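Local coordinates for protein putative pectin lyase (Geobacillus virus E2, PDB 7CHU) that forms the tailspike of a deep-sea thermophilic bacteriophage and probably binds, and perhaps cleaves, polysaccharide at the surface of its bacterial host, at residues Gly311-Val316 / Arg335-Gly340; Asn251-Ile256 / Gly280-Ile285; Leu359-Gly364 / Glu383-Ser388. One frame throughout, in Å; residues are numbered along the deposited sequence.

Contact 1. Residues Gly311-Val316 / Arg335-Gly340; sequences GDVTYV and RNKIIG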
ATOM      1  N   GLY A 311       8.857 -20.191  -3.056  1.00 15.81           N
ATOM      2  CA  GLY A 311       9.026 -19.165  -4.074  1.00 14.73           C
ATOM      3  C   GLY A 311      10.132 -18.206  -3.688  1.00 14.89           C
ATOM      4  O   GLY A 311      10.638 -18.228  -2.561  1.00 14.85           O
ATOM      5  N   ASP A 312      10.498 -17.347  -4.641  1.00 13.50           N
ATOM      6  CA  ASP A 312      11.572 -16.383  -4.456  1.00 15.39           C
ATOM      7  C   ASP A 312      11.059 -14.960  -4.619  1.00 17.68           C
ATOM      8  O   ASP A 312      10.069 -14.717  -5.319  1.00 13.80           O
ATOM      9  CB  ASP A 312      12.711 -16.628  -5.444  1.00 12.09           C
ATOM     10  CG  ASP A 312      13.296 -18.029  -5.331  1.00 19.08           C
ATOM     11  OD1 ASP A 312      13.443 -18.565  -4.203  1.00 16.26           O
ATOM     12  OD2 ASP A 312      13.625 -18.598  -6.395  1.00 20.15           O
ATOM     13  N   VAL A 313      11.758 -14.013  -3.982  1.00 16.34           N
ATOM     14  CA  VAL A 313      11.483 -12.581  -4.141  1.00 13.38           C
ATOM     15  C   VAL A 313      10.000 -12.287  -3.973  1.00 14.37           C
ATOM     16  O   VAL A 313       9.401 -11.569  -4.783  1.00 16.79           O
ATOM     17  CB  VAL A 313      11.969 -12.057  -5.507  1.00 18.45           C
ATOM     18  CG1 VAL A 313      12.161 -10.536  -5.455  1.00 19.75           C
ATOM     19  CG2 VAL A 313      13.266 -12.740  -5.921  1.00 13.97           C
ATOM     20  N   THR A 314       9.393 -12.840  -2.940  1.00 14.14           N
ATOM     21  CA  THR A 314       8.022 -12.500  -2.605  1.00 17.98           C
ATOM     22  C   THR A 314       8.021 -11.309  -1.658  1.00 17.67           C
ATOM     23  O   THR A 314       8.892 -11.194  -0.784  1.00 19.58           O
ATOM     24  CB  THR A 314       7.318 -13.698  -1.950  1.00 18.96           C
ATOM     25  OG1 THR A 314       7.581 -14.876  -2.723  1.00 22.31           O
ATOM     26  CG2 THR A 314       5.804 -13.482  -1.847  1.00 16.85           C
ATOM     27  N   TYR A 315       7.041 -10.436  -1.813  1.00 13.22           N
ATOM     28  CA  TYR A 315       6.936  -9.241  -0.980  1.00 15.20           C
ATOM     29  C   TYR A 315       5.707  -9.404  -0.095  1.00 16.09           C
ATOM     30  O   TYR A 315       4.579  -9.405  -0.596  1.00 17.07           O
ATOM     31  CB  TYR A 315       6.812  -7.976  -1.827  1.00 13.12           C
ATOM     32  CG  TYR A 315       7.874  -7.765  -2.897  1.00 14.91           C
ATOM     33  CD1 TYR A 315       7.919  -8.579  -4.021  1.00 12.33           C
ATOM     34  CD2 TYR A 315       8.799  -6.715  -2.801  1.00 13.78           C
ATOM     35  CE1 TYR A 315       8.848  -8.367  -5.021  1.00 13.40           C
ATOM     36  CE2 TYR A 315       9.740  -6.491  -3.794  1.00 13.40           C
ATOM     37  CZ  TYR A 315       9.755  -7.332  -4.910  1.00 14.32           C
ATOM     38  OH  TYR A 315      10.664  -7.125  -5.920  1.00 16.92           O
ATOM     39  N   VAL A 316       5.917  -9.571   1.203  1.00 15.13           N
ATOM     40  CA  VAL A 316       4.808  -9.664   2.143  1.00 11.11           C
ATOM     41  C   VAL A 316       4.830  -8.378   2.968  1.00 16.81           C
ATOM     42  O   VAL A 316       5.540  -8.277   3.982  1.00 13.06           O
ATOM     43  CB  VAL A 316       4.904 -10.927   3.017  1.00 14.31           C
ATOM     44  CG1 VAL A 316       3.672 -11.080   3.886  1.00 13.98           C
ATOM     45  CG2 VAL A 316       5.123 -12.196   2.128  1.00 15.39           C
ATOM     46  N   ARG A 335      15.367 -14.423  -0.835  1.00 16.82           N
ATOM     47  CA  ARG A 335      15.130 -12.984  -1.021  1.00 14.85           C
ATOM     48  C   ARG A 335      13.652 -12.625  -0.887  1.00 14.35           C
ATOM     49  O   ARG A 335      13.174 -11.667  -1.489  1.00 14.14           O
ATOM     50  CB  ARG A 335      15.671 -12.490  -2.371  1.00 17.89           C
ATOM     51  CG  ARG A 335      17.130 -12.858  -2.668  1.00 18.79           C
ATOM     52  CD  ARG A 335      17.914 -11.680  -3.267  1.00 20.12           C
ATOM     53  NE  ARG A 335      17.294 -11.093  -4.465  1.00 21.68           N
ATOM     54  CZ  ARG A 335      17.432 -11.594  -5.699  1.00 24.33           C
ATOM     55  NH1 ARG A 335      18.143 -12.695  -5.899  1.00 20.89           N
ATOM     56  NH2 ARG A 335      16.845 -11.014  -6.742  1.00 22.79           N
ATOM     57  N   ASN A 336      12.904 -13.385  -0.114  1.00 11.50           N
ATOM     58  CA  ASN A 336      11.584 -12.904   0.203  1.00 14.89           C
ATOM     59  C   ASN A 336      11.689 -11.802   1.246  1.00 17.54           C
ATOM     60  O   ASN A 336      12.689 -11.693   1.979  1.00 17.66           O
ATOM     61  CB  ASN A 336      10.705 -14.056   0.659  1.00 12.40           C
ATOM     62  CG  ASN A 336      10.658 -15.174  -0.374  1.00 16.43           C
ATOM     63  OD1 ASN A 336      10.055 -15.011  -1.442  1.00 15.11           O
ATOM     64  ND2 ASN A 336      11.339 -16.284  -0.092  1.00 12.78           N
ATOM     65  N   LYS A 337      10.658 -10.962   1.288  1.00 15.95           N
ATOM     66  CA  LYS A 337      10.642  -9.772   2.133  1.00 16.16           C
ATOM     67  C   LYS A 337       9.377  -9.767   2.979  1.00 17.98           C
ATOM     68  O   LYS A 337       8.260  -9.734   2.445  1.00 16.27           O
ATOM     69  CB  LYS A 337      10.738  -8.512   1.273  1.00 17.90           C
ATOM     70  CG  LYS A 337      12.084  -8.446   0.557  1.00 16.27           C
ATOM     71  CD  LYS A 337      12.105  -7.428  -0.553  1.00 18.49           C
ATOM     72  CE  LYS A 337      13.470  -7.441  -1.283  1.00 19.31           C
ATOM     73  NZ  LYS A 337      13.821  -8.787  -1.857  1.00 18.67           N
ATOM     74  N   ILE A 338       9.565  -9.813   4.292  1.00 12.32           N
ATOM     75  CA  ILE A 338       8.505  -9.799   5.291  1.00 14.14           C
ATOM     76  C   ILE A 338       8.684  -8.480   6.036  1.00 15.34           C
ATOM     77  O   ILE A 338       9.570  -8.342   6.890  1.00 14.26           O
ATOM     78  CB  ILE A 338       8.581 -11.002   6.245  1.00 15.29           C
ATOM     79  CG1 ILE A 338       8.924 -12.326   5.509  1.00 17.10           C
ATOM     80  CG2 ILE A 338       7.300 -11.119   7.097  1.00 12.64           C
ATOM     81  CD1 ILE A 338       7.849 -12.789   4.612  1.00 21.04           C
ATOM     82  N   ILE A 339       7.897  -7.473   5.673  1.00 15.12           N
ATOM     83  CA  ILE A 339       8.147  -6.096   6.097  1.00 12.98           C
ATOM     84  C   ILE A 339       6.880  -5.529   6.713  1.00 14.09           C
ATOM     85  O   ILE A 339       5.833  -5.476   6.049  1.00 15.87           O
ATOM     86  CB  ILE A 339       8.613  -5.220   4.919  1.00 16.33           C
ATOM     87  CG1 ILE A 339      10.021  -5.631   4.464  1.00 16.96           C
ATOM     88  CG2 ILE A 339       8.553  -3.731   5.293  1.00 18.15           C
ATOM     89  CD1 ILE A 339      10.536  -4.812   3.300  1.00 15.36           C
ATOM     90  N   GLY A 340       6.983  -5.055   7.957  1.00 14.91           N
ATOM     91  CA  GLY A 340       5.863  -4.414   8.612  1.00 15.20           C
ATOM     92  C   GLY A 340       4.704  -5.330   8.928  1.00 15.65           C
ATOM     93  O   GLY A 340       3.576  -4.856   9.057  1.00 17.01           O
TER
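Asn336 and Thr314 form the polar centre of this contact. The amide oxygen OD1 of Asn336 accepts from Thr314 N at 2.7 Å and from Thr314 OG1 at 2.8 Å, while Asn336 ND2 donates to Gly311 O at 3.2 Å with the acceptor close to the amide plane. With CG anti to the carbonyl carbon (chi1 -56°), the side chain of Asn336 turns toward the other segment and its amide spans the bend at Val313, whose CA touches Arg335 O. Beyond it the two strands run parallel: Lys337 N binds Thr314 O at 2.7 Å, Val316 N binds Lys337 O, and Ile339 N continues to Val316 O. Val316 CG2 meets Ile338 CD1 at 3.7 Å on the inner face, over Met307 and Ile329. On the other face Lys337 CD packs obliquely against Tyr315 CD2 at 4.1 Å, and the bend at chi4 (58°) brings NZ back to Arg335 O at 3.0 Å. Val313 CG2 lies over one face of the Arg335 guanidinium, toward its rim. Asp342 of the second subunit forms salt bridges with both Arg335 and Lys337, and Tyr315 OH bonds Asn281. One amide thus takes up Thr314 N and Gly311 O, on the two sides of the bend, while the outward face carries two positive charges that share one carboxylate of the neighbouring subunit, which probably offsets them in part.

Contact 2. Residues Asn251-Ile256 / Gly280-Ile285; sequences NRLLFI and GNNQFI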
ATOM      1  N   ASN A 251       4.468 -15.265 -11.749  1.00 13.79           N
ATOM      2  CA  ASN A 251       5.250 -14.133 -11.279  1.00 14.38           C
ATOM      3  C   ASN A 251       4.424 -12.856 -11.410  1.00 14.47           C
ATOM      4  O   ASN A 251       3.487 -12.778 -12.214  1.00 13.60           O
ATOM      5  CB  ASN A 251       6.586 -14.025 -12.042  1.00 12.12           C
ATOM      6  CG  ASN A 251       6.397 -13.608 -13.472  1.00 18.98           C
ATOM      7  OD1 ASN A 251       6.176 -12.432 -13.741  1.00 17.18           O
ATOM      8  ND2 ASN A 251       6.445 -14.576 -14.405  1.00 15.46           N
ATOM      9  N   ARG A 252       4.768 -11.867 -10.587  1.00 15.15           N
ATOM     10  CA  ARG A 252       4.081 -10.574 -10.577  1.00 10.22           C
ATOM     11  C   ARG A 252       2.575 -10.724 -10.358  1.00  9.93           C
ATOM     12  O   ARG A 252       1.764 -10.017 -10.963  1.00 14.41           O
ATOM     13  CB  ARG A 252       4.387  -9.795 -11.856  1.00 11.83           C
ATOM     14  CG  ARG A 252       5.791  -9.198 -11.868  1.00 13.30           C
ATOM     15  CD  ARG A 252       5.921  -8.096 -10.795  1.00 13.97           C
ATOM     16  NE  ARG A 252       5.046  -6.971 -11.091  1.00 14.15           N
ATOM     17  CZ  ARG A 252       4.878  -5.909 -10.303  1.00 17.99           C
ATOM     18  NH1 ARG A 252       5.551  -5.818  -9.165  1.00 13.61           N
ATOM     19  NH2 ARG A 252       4.051  -4.922 -10.670  1.00 14.42           N
ATOM     20  N   LEU A 253       2.191 -11.666  -9.505  1.00 10.29           N
ATOM     21  CA  LEU A 253       0.847 -11.705  -8.942  1.00 12.68           C
ATOM     22  C   LEU A 253       0.794 -10.742  -7.758  1.00 13.94           C
ATOM     23  O   LEU A 253       1.513 -10.947  -6.774  1.00 13.36           O
ATOM     24  CB  LEU A 253       0.491 -13.111  -8.465  1.00 12.24           C
ATOM     25  CG  LEU A 253       0.560 -14.301  -9.444  1.00 14.46           C
ATOM     26  CD1 LEU A 253       0.355 -15.604  -8.685  1.00 13.09           C
ATOM     27  CD2 LEU A 253      -0.492 -14.143 -10.485  1.00 13.35           C
ATOM     28  N   LEU A 254      -0.060  -9.721  -7.830  1.00 11.36           N
ATOM     29  CA  LEU A 254      -0.155  -8.705  -6.779  1.00 15.09           C
ATOM     30  C   LEU A 254      -1.507  -8.821  -6.093  1.00 13.47           C
ATOM     31  O   LEU A 254      -2.536  -8.472  -6.681  1.00 16.40           O
ATOM     32  CB  LEU A 254       0.044  -7.299  -7.345  1.00 11.22           C
ATOM     33  CG  LEU A 254       1.498  -6.793  -7.318  1.00 15.54           C
ATOM     34  CD1 LEU A 254       2.458  -7.594  -8.232  1.00 14.81           C
ATOM     35  CD2 LEU A 254       1.610  -5.293  -7.623  1.00 21.00           C
ATOM     36  N   PHE A 255      -1.502  -9.312  -4.857  1.00 10.07           N
ATOM     37  CA  PHE A 255      -2.694  -9.370  -4.022  1.00 13.44           C
ATOM     38  C   PHE A 255      -2.688  -8.135  -3.125  1.00 12.48           C
ATOM     39  O   PHE A 255      -1.759  -7.944  -2.339  1.00 13.80           O
ATOM     40  CB  PHE A 255      -2.715 -10.649  -3.177  1.00 13.89           C
ATOM     41  CG  PHE A 255      -2.728 -11.931  -3.982  1.00 14.24           C
ATOM     42  CD1 PHE A 255      -1.567 -12.426  -4.550  1.00 10.91           C
ATOM     43  CD2 PHE A 255      -3.905 -12.648  -4.137  1.00 16.13           C
ATOM     44  CE1 PHE A 255      -1.575 -13.624  -5.257  1.00 12.24           C
ATOM     45  CE2 PHE A 255      -3.934 -13.837  -4.861  1.00 16.50           C
ATOM     46  CZ  PHE A 255      -2.765 -14.324  -5.437  1.00 14.20           C
ATOM     47  N   ILE A 256      -3.685  -7.267  -3.277  1.00 13.20           N
ATOM     48  CA  ILE A 256      -3.697  -5.987  -2.589  1.00 11.76           C
ATOM     49  C   ILE A 256      -4.947  -5.922  -1.740  1.00 13.65           C
ATOM     50  O   ILE A 256      -6.061  -6.103  -2.246  1.00 13.30           O
ATOM     51  CB  ILE A 256      -3.629  -4.805  -3.559  1.00 17.60           C
ATOM     52  CG1 ILE A 256      -2.325  -4.851  -4.369  1.00 17.45           C
ATOM     53  CG2 ILE A 256      -3.754  -3.487  -2.773  1.00 15.69           C
ATOM     54  CD1 ILE A 256      -2.268  -3.777  -5.487  1.00 19.98           C
ATOM     55  N   GLY A 280       8.080 -16.408  -8.569  1.00 12.99           N
ATOM     56  CA  GLY A 280       8.879 -15.268  -8.147  1.00 13.42           C
ATOM     57  C   GLY A 280       8.146 -13.950  -8.247  1.00 16.03           C
ATOM     58  O   GLY A 280       7.216 -13.787  -9.040  1.00 12.43           O
ATOM     59  N   ASN A 281       8.590 -12.997  -7.427  1.00 15.26           N
ATOM     60  CA  ASN A 281       8.180 -11.602  -7.572  1.00 15.65           C
ATOM     61  C   ASN A 281       6.670 -11.423  -7.439  1.00 13.57           C
ATOM     62  O   ASN A 281       6.064 -10.574  -8.086  1.00 14.73           O
ATOM     63  CB  ASN A 281       8.692 -11.024  -8.887  1.00 17.99           C
ATOM     64  CG  ASN A 281       9.912 -10.169  -8.678  1.00 20.94           C
ATOM     65  OD1 ASN A 281       9.827  -9.080  -8.075  1.00 21.72           O
ATOM     66  ND2 ASN A 281      11.063 -10.652  -9.145  1.00 23.29           N
ATOM     67  N   ASN A 282       6.066 -12.191  -6.553  1.00 13.91           N
ATOM     68  CA  ASN A 282       4.665 -12.017  -6.220  1.00 16.22           C
ATOM     69  C   ASN A 282       4.539 -11.237  -4.922  1.00 12.31           C
ATOM     70  O   ASN A 282       5.456 -11.239  -4.106  1.00 12.45           O
ATOM     71  CB  ASN A 282       4.017 -13.377  -6.127  1.00 12.02           C
ATOM     72  CG  ASN A 282       4.236 -14.162  -7.402  1.00 16.10           C
ATOM     73  OD1 ASN A 282       3.728 -13.760  -8.453  1.00 12.00           O
ATOM     74  ND2 ASN A 282       5.042 -15.238  -7.336  1.00 10.37           N
ATOM     75  N   GLN A 283       3.403 -10.557  -4.737  1.00 10.79           N
ATOM     76  CA  GLN A 283       3.283  -9.586  -3.657  1.00 11.32           C
ATOM     77  C   GLN A 283       1.965  -9.754  -2.922  1.00 14.07           C
ATOM     78  O   GLN A 283       0.938 -10.071  -3.532  1.00 15.85           O
ATOM     79  CB  GLN A 283       3.385  -8.149  -4.188  1.00 12.97           C
ATOM     80  CG  GLN A 283       4.658  -7.861  -4.983  1.00 12.34           C
ATOM     81  CD  GLN A 283       5.088  -6.407  -4.898  1.00 13.60           C
ATOM     82  OE1 GLN A 283       4.539  -5.630  -4.102  1.00 14.73           O
ATOM     83  NE2 GLN A 283       6.086  -6.032  -5.698  1.00 12.02           N
ATOM     84  N   PHE A 284       2.007  -9.504  -1.613  1.00 13.27           N
ATOM     85  CA  PHE A 284       0.839  -9.435  -0.742  1.00 13.53           C
ATOM     86  C   PHE A 284       0.953  -8.126   0.028  1.00 16.02           C
ATOM     87  O   PHE A 284       1.830  -7.992   0.886  1.00 12.35           O
ATOM     88  CB  PHE A 284       0.786 -10.630   0.204  1.00 13.17           C
ATOM     89  CG  PHE A 284       0.658 -11.941  -0.525  1.00 13.46           C
ATOM     90  CD1 PHE A 284       1.786 -12.583  -1.011  1.00 11.71           C
ATOM     91  CD2 PHE A 284      -0.583 -12.485  -0.764  1.00 13.00           C
ATOM     92  CE1 PHE A 284       1.676 -13.768  -1.745  1.00 14.42           C
ATOM     93  CE2 PHE A 284      -0.713 -13.694  -1.493  1.00 15.31           C
ATOM     94  CZ  PHE A 284       0.415 -14.328  -1.973  1.00 13.19           C
ATOM     95  N   ILE A 285       0.092  -7.159  -0.288  1.00 12.85           N
ATOM     96  CA  ILE A 285       0.169  -5.815   0.284  1.00 13.84           C
ATOM     97  C   ILE A 285      -1.080  -5.602   1.131  1.00 12.76           C
ATOM     98  O   ILE A 285      -2.200  -5.578   0.609  1.00 13.82           O
ATOM     99  CB  ILE A 285       0.312  -4.736  -0.800  1.00 20.48           C
ATOM    100  CG1 ILE A 285       1.570  -5.018  -1.652  1.00 16.14           C
ATOM    101  CG2 ILE A 285       0.326  -3.305  -0.158  1.00 14.59           C
ATOM    102  CD1 ILE A 285       1.654  -4.174  -2.932  1.00 16.45           C
TER
HETATM  103  O   HOH W   1       7.074  -7.942  -7.741  1.00 14.74           O
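Phe255 and Phe284 lie side by side with ring planes 7° apart, but they are slid so far that they barely overlap, with centroids 4.8 Å apart. Phe284 CE2 sits over one face of the Phe255 ring, 3.4 Å from CD1, and Gln283 O lies in plane at that ring's edge. Val240 and Ile242 also touch Phe255, and Val268 and Phe270 touch Phe284, so the pair belongs to the interior of the beta-helix. On the opposite face of the sheet, the Arg252 guanidinium has Leu254 CD1 over its centre, 3.6 Å above the plane. A water lies in plane at its edge, accepting from Arg252 NH1 and Gln283 NE2 and donating to Asn281 O and OD1; Asn281 OD1 is also bonded by Tyr315 OH. The Gln283 amide stands nearly perpendicular to the guanidinium, at 87°. At the bend Asn282 OD1 uses an in-plane lone pair to take Leu253 N at 2.8 Å, before Gln283 N to Leu253 O starts the regular parallel pairing. Arg252 NH2 also reaches Gly286 O, and Gln283 NE2 reaches Asn318 O, both of the second subunit. The two phenyl rings, with Leu253, thus make the inner side apolar, while the polar outer side, knit by a four-bonded water, is committed to the subunit interface.

Contact 3. Residues Leu359-Gly364 / Glu383-Ser388; sequences LNVIDG and ENFFCS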
ATOM      1  N   LEU A 359      18.980 -14.987   2.299  1.00 14.89           N
ATOM      2  CA  LEU A 359      18.805 -13.553   2.033  1.00 15.41           C
ATOM      3  C   LEU A 359      17.337 -13.121   2.076  1.00 16.56           C
ATOM      4  O   LEU A 359      16.953 -12.109   1.489  1.00 13.13           O
ATOM      5  CB  LEU A 359      19.445 -13.143   0.706  1.00 18.92           C
ATOM      6  CG  LEU A 359      20.917 -12.706   0.686  1.00 22.13           C
ATOM      7  CD1 LEU A 359      21.232 -11.664   1.731  1.00 27.60           C
ATOM      8  CD2 LEU A 359      21.866 -13.897   0.826  1.00 25.57           C
ATOM      9  N   ASN A 360      16.510 -13.831   2.819  1.00 14.56           N
ATOM     10  CA  ASN A 360      15.221 -13.286   3.195  1.00 16.72           C
ATOM     11  C   ASN A 360      15.410 -12.195   4.253  1.00 16.95           C
ATOM     12  O   ASN A 360      16.391 -12.196   5.004  1.00 16.82           O
ATOM     13  CB  ASN A 360      14.332 -14.409   3.705  1.00 13.85           C
ATOM     14  CG  ASN A 360      14.154 -15.491   2.676  1.00 16.02           C
ATOM     15  OD1 ASN A 360      13.331 -15.354   1.760  1.00 12.85           O
ATOM     16  ND2 ASN A 360      14.938 -16.574   2.800  1.00 11.71           N
ATOM     17  N   VAL A 361      14.493 -11.235   4.277  1.00 15.77           N
ATOM     18  CA  VAL A 361      14.537 -10.122   5.225  1.00 15.50           C
ATOM     19  C   VAL A 361      13.255 -10.135   6.039  1.00 19.62           C
ATOM     20  O   VAL A 361      12.162 -10.295   5.481  1.00 17.90           O
ATOM     21  CB  VAL A 361      14.698  -8.762   4.517  1.00 22.92           C
ATOM     22  CG1 VAL A 361      14.893  -7.658   5.583  1.00 19.71           C
ATOM     23  CG2 VAL A 361      15.851  -8.787   3.550  1.00 22.76           C
ATOM     24  N   ILE A 362      13.389  -9.959   7.346  1.00 17.34           N
ATOM     25  CA  ILE A 362      12.268  -9.722   8.252  1.00 17.65           C
ATOM     26  C   ILE A 362      12.519  -8.341   8.854  1.00 21.19           C
ATOM     27  O   ILE A 362      13.422  -8.177   9.683  1.00 18.65           O
ATOM     28  CB  ILE A 362      12.173 -10.785   9.355  1.00 19.56           C
ATOM     29  CG1 ILE A 362      11.929 -12.181   8.755  1.00 15.67           C
ATOM     30  CG2 ILE A 362      11.127 -10.369  10.375  1.00 15.06           C
ATOM     31  CD1 ILE A 362      12.246 -13.328   9.698  1.00 16.62           C
ATOM     32  N   ASP A 363      11.725  -7.349   8.474  1.00 16.55           N
ATOM     33  CA  ASP A 363      12.038  -5.966   8.796  1.00 19.00           C
ATOM     34  C   ASP A 363      10.805  -5.197   9.273  1.00 22.08           C
ATOM     35  O   ASP A 363       9.752  -5.235   8.627  1.00 16.30           O
ATOM     36  CB  ASP A 363      12.657  -5.276   7.580  1.00 20.66           C
ATOM     37  CG  ASP A 363      13.032  -3.838   7.865  1.00 30.34           C
ATOM     38  OD1 ASP A 363      12.560  -2.936   7.141  1.00 37.18           O
ATOM     39  OD2 ASP A 363      13.790  -3.600   8.837  1.00 38.17           O
ATOM     40  N   GLY A 364      10.945  -4.484  10.395  1.00 19.10           N
ATOM     41  CA  GLY A 364       9.837  -3.699  10.914  1.00 17.94           C
ATOM     42  C   GLY A 364       8.638  -4.505  11.370  1.00 18.83           C
ATOM     43  O   GLY A 364       7.525  -3.971  11.423  1.00 17.73           O
ATOM     44  N   GLU A 383      22.614 -17.477   5.420  1.00 14.91           N
ATOM     45  CA  GLU A 383      22.433 -16.100   5.885  1.00 19.16           C
ATOM     46  C   GLU A 383      21.059 -15.546   5.498  1.00 20.08           C
ATOM     47  O   GLU A 383      20.678 -15.554   4.319  1.00 19.44           O
ATOM     48  CB  GLU A 383      23.525 -15.193   5.317  1.00 20.30           C
ATOM     49  CG  GLU A 383      23.269 -13.694   5.579  1.00 23.85           C
ATOM     50  CD  GLU A 383      24.387 -12.791   5.057  1.00 25.10           C
ATOM     51  OE1 GLU A 383      25.520 -13.266   4.918  1.00 30.88           O
ATOM     52  OE2 GLU A 383      24.155 -11.601   4.782  1.00 21.74           O
ATOM     53  N   ASN A 384      20.327 -15.060   6.498  1.00 20.20           N
ATOM     54  CA  ASN A 384      19.146 -14.230   6.312  1.00 17.93           C
ATOM     55  C   ASN A 384      19.257 -13.027   7.242  1.00 22.01           C
ATOM     56  O   ASN A 384      20.075 -13.011   8.160  1.00 19.53           O
ATOM     57  CB  ASN A 384      17.885 -15.021   6.594  1.00 16.77           C
ATOM     58  CG  ASN A 384      17.700 -16.184   5.612  1.00 18.41           C
ATOM     59  OD1 ASN A 384      17.033 -16.038   4.596  1.00 15.81           O
ATOM     60  ND2 ASN A 384      18.297 -17.337   5.918  1.00 18.02           N
ATOM     61  N   PHE A 385      18.426 -12.021   7.020  1.00 17.42           N
ATOM     62  CA  PHE A 385      18.602 -10.731   7.669  1.00 15.82           C
ATOM     63  C   PHE A 385      17.343 -10.353   8.433  1.00 18.46           C
ATOM     64  O   PHE A 385      16.222 -10.606   7.981  1.00 16.26           O
ATOM     65  CB  PHE A 385      18.942  -9.676   6.612  1.00 18.66           C
ATOM     66  CG  PHE A 385      19.225  -8.311   7.166  1.00 18.14           C
ATOM     67  CD1 PHE A 385      20.318  -8.085   8.014  1.00 14.79           C
ATOM     68  CD2 PHE A 385      18.416  -7.236   6.817  1.00 18.58           C
ATOM     69  CE1 PHE A 385      20.575  -6.782   8.530  1.00 19.08           C
ATOM     70  CE2 PHE A 385      18.673  -5.951   7.307  1.00 20.74           C
ATOM     71  CZ  PHE A 385      19.757  -5.736   8.179  1.00 20.06           C
ATOM     72  N   PHE A 386      17.511  -9.739   9.597  1.00 14.21           N
ATOM     73  CA  PHE A 386      16.323  -9.277  10.299  1.00 14.79           C
ATOM     74  C   PHE A 386      16.618  -7.983  11.031  1.00 20.11           C
ATOM     75  O   PHE A 386      17.746  -7.736  11.477  1.00 16.98           O
ATOM     76  CB  PHE A 386      15.786 -10.318  11.281  1.00 17.30           C
ATOM     77  CG  PHE A 386      16.745 -10.649  12.403  1.00 17.88           C
ATOM     78  CD1 PHE A 386      17.633 -11.709  12.277  1.00 21.38           C
ATOM     79  CD2 PHE A 386      16.743  -9.903  13.589  1.00 21.78           C
ATOM     80  CE1 PHE A 386      18.527 -12.023  13.314  1.00 20.66           C
ATOM     81  CE2 PHE A 386      17.626 -10.204  14.633  1.00 18.64           C
ATOM     82  CZ  PHE A 386      18.517 -11.268  14.496  1.00 20.14           C
ATOM     83  N   CYS A 387      15.580  -7.164  11.158  1.00 16.59           N
ATOM     84  CA  CYS A 387      15.652  -5.908  11.907  1.00 18.20           C
ATOM     85  C   CYS A 387      14.224  -5.605  12.357  1.00 22.66           C
ATOM     86  O   CYS A 387      13.470  -4.911  11.672  1.00 20.23           O
ATOM     87  CB  CYS A 387      16.226  -4.760  11.076  1.00 21.77           C
ATOM     88  SG  CYS A 387      16.310  -3.145  11.999  1.00 24.36           S
ATOM     89  N   SER A 388      13.859  -6.134  13.524  1.00 18.43           N
ATOM     90  CA  SER A 388      12.493  -6.047  14.039  1.00 19.17           C
ATOM     91  C   SER A 388      12.507  -6.220  15.548  1.00 18.79           C
ATOM     92  O   SER A 388      13.459  -6.761  16.112  1.00 18.69           O
ATOM     93  CB  SER A 388      11.555  -7.118  13.438  1.00 20.17           C
ATOM     94  OG  SER A 388      11.587  -7.107  12.032  1.00 22.67           O
TER
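Val361, Ile362 and Asp363 pair in parallel with Phe385, Phe386 and Cys387, the strand axes 4.6 Å apart and only 1° from aligned, through bonds that include Phe385 N to Asn360 O and Cys387 N to Ile362 O. Ahead of the strands, Leu359 N binds Glu383 O at 2.7 Å and the asparagines pair by side chain. Asn384 OD1 accepts from Asn360 ND2 at 2.8 Å and from Asn360 N at 2.9 Å, and the two amide planes are turned by just 12°, one side chain lying alongside the other. Asn360 ND2 also bonds Gly333 O and its OD1 accepts from Asn336 N, which together fix the rotation of the amide. Val361 CG1 approaches the edge of the Phe385 ring, 3.8 Å from CD2. On the other face Ile362 CB meets Phe386 CB at 4.1 Å, whereas Phe386 CG falls between backbone N and carbonyl carbon (chi1 63°), and its ring meets that of Phe377. Asp363 OD2 lies 3.1 Å from Cys387 O, both acceptors, and the same carboxylate is close to Asp363 of the second and third subunits. Such crowding of like charges where three copies converge would be expected to raise the carboxyl pKa. Cys387 packs there too, on Cys387 of the second subunit, and Glu383 is salt-bridged to Lys396 of that subunit. At the far end Gly364 N binds Cys387 O at 2.9 Å and Ser388 OG bonds Cys365 N. Strand 361-363 is flanked by 337-339 and 385-387; on the inner side Ile362 touches Val351, and Asn360 and Asn384 touch Leu353, both of strand 351-353. Antiparallel 398-399 follows 385-387 and ends the parallel run here.

In the fold
Following the chain from the N terminus, contact 2 closes first, its two segments separated by 23 residues; contact 1 and then contact 3 follow, each closing a loop of 18. They come in series, none nested or crossed, as expected for successive turns of the parallel beta-helix of pectate lyase-like folds. Strand 283-285 of contact 2 neighbours 315-317 of contact 1, and strand 337-339 of contact 1 neighbours 361-363 of contact 3, so contact 1 touches both others, while contacts 2 and 3 stay about 11 Å apart at their nearest atoms. All three line one side of the solenoid that meets the second subunit, and contact 3 also reaches the third.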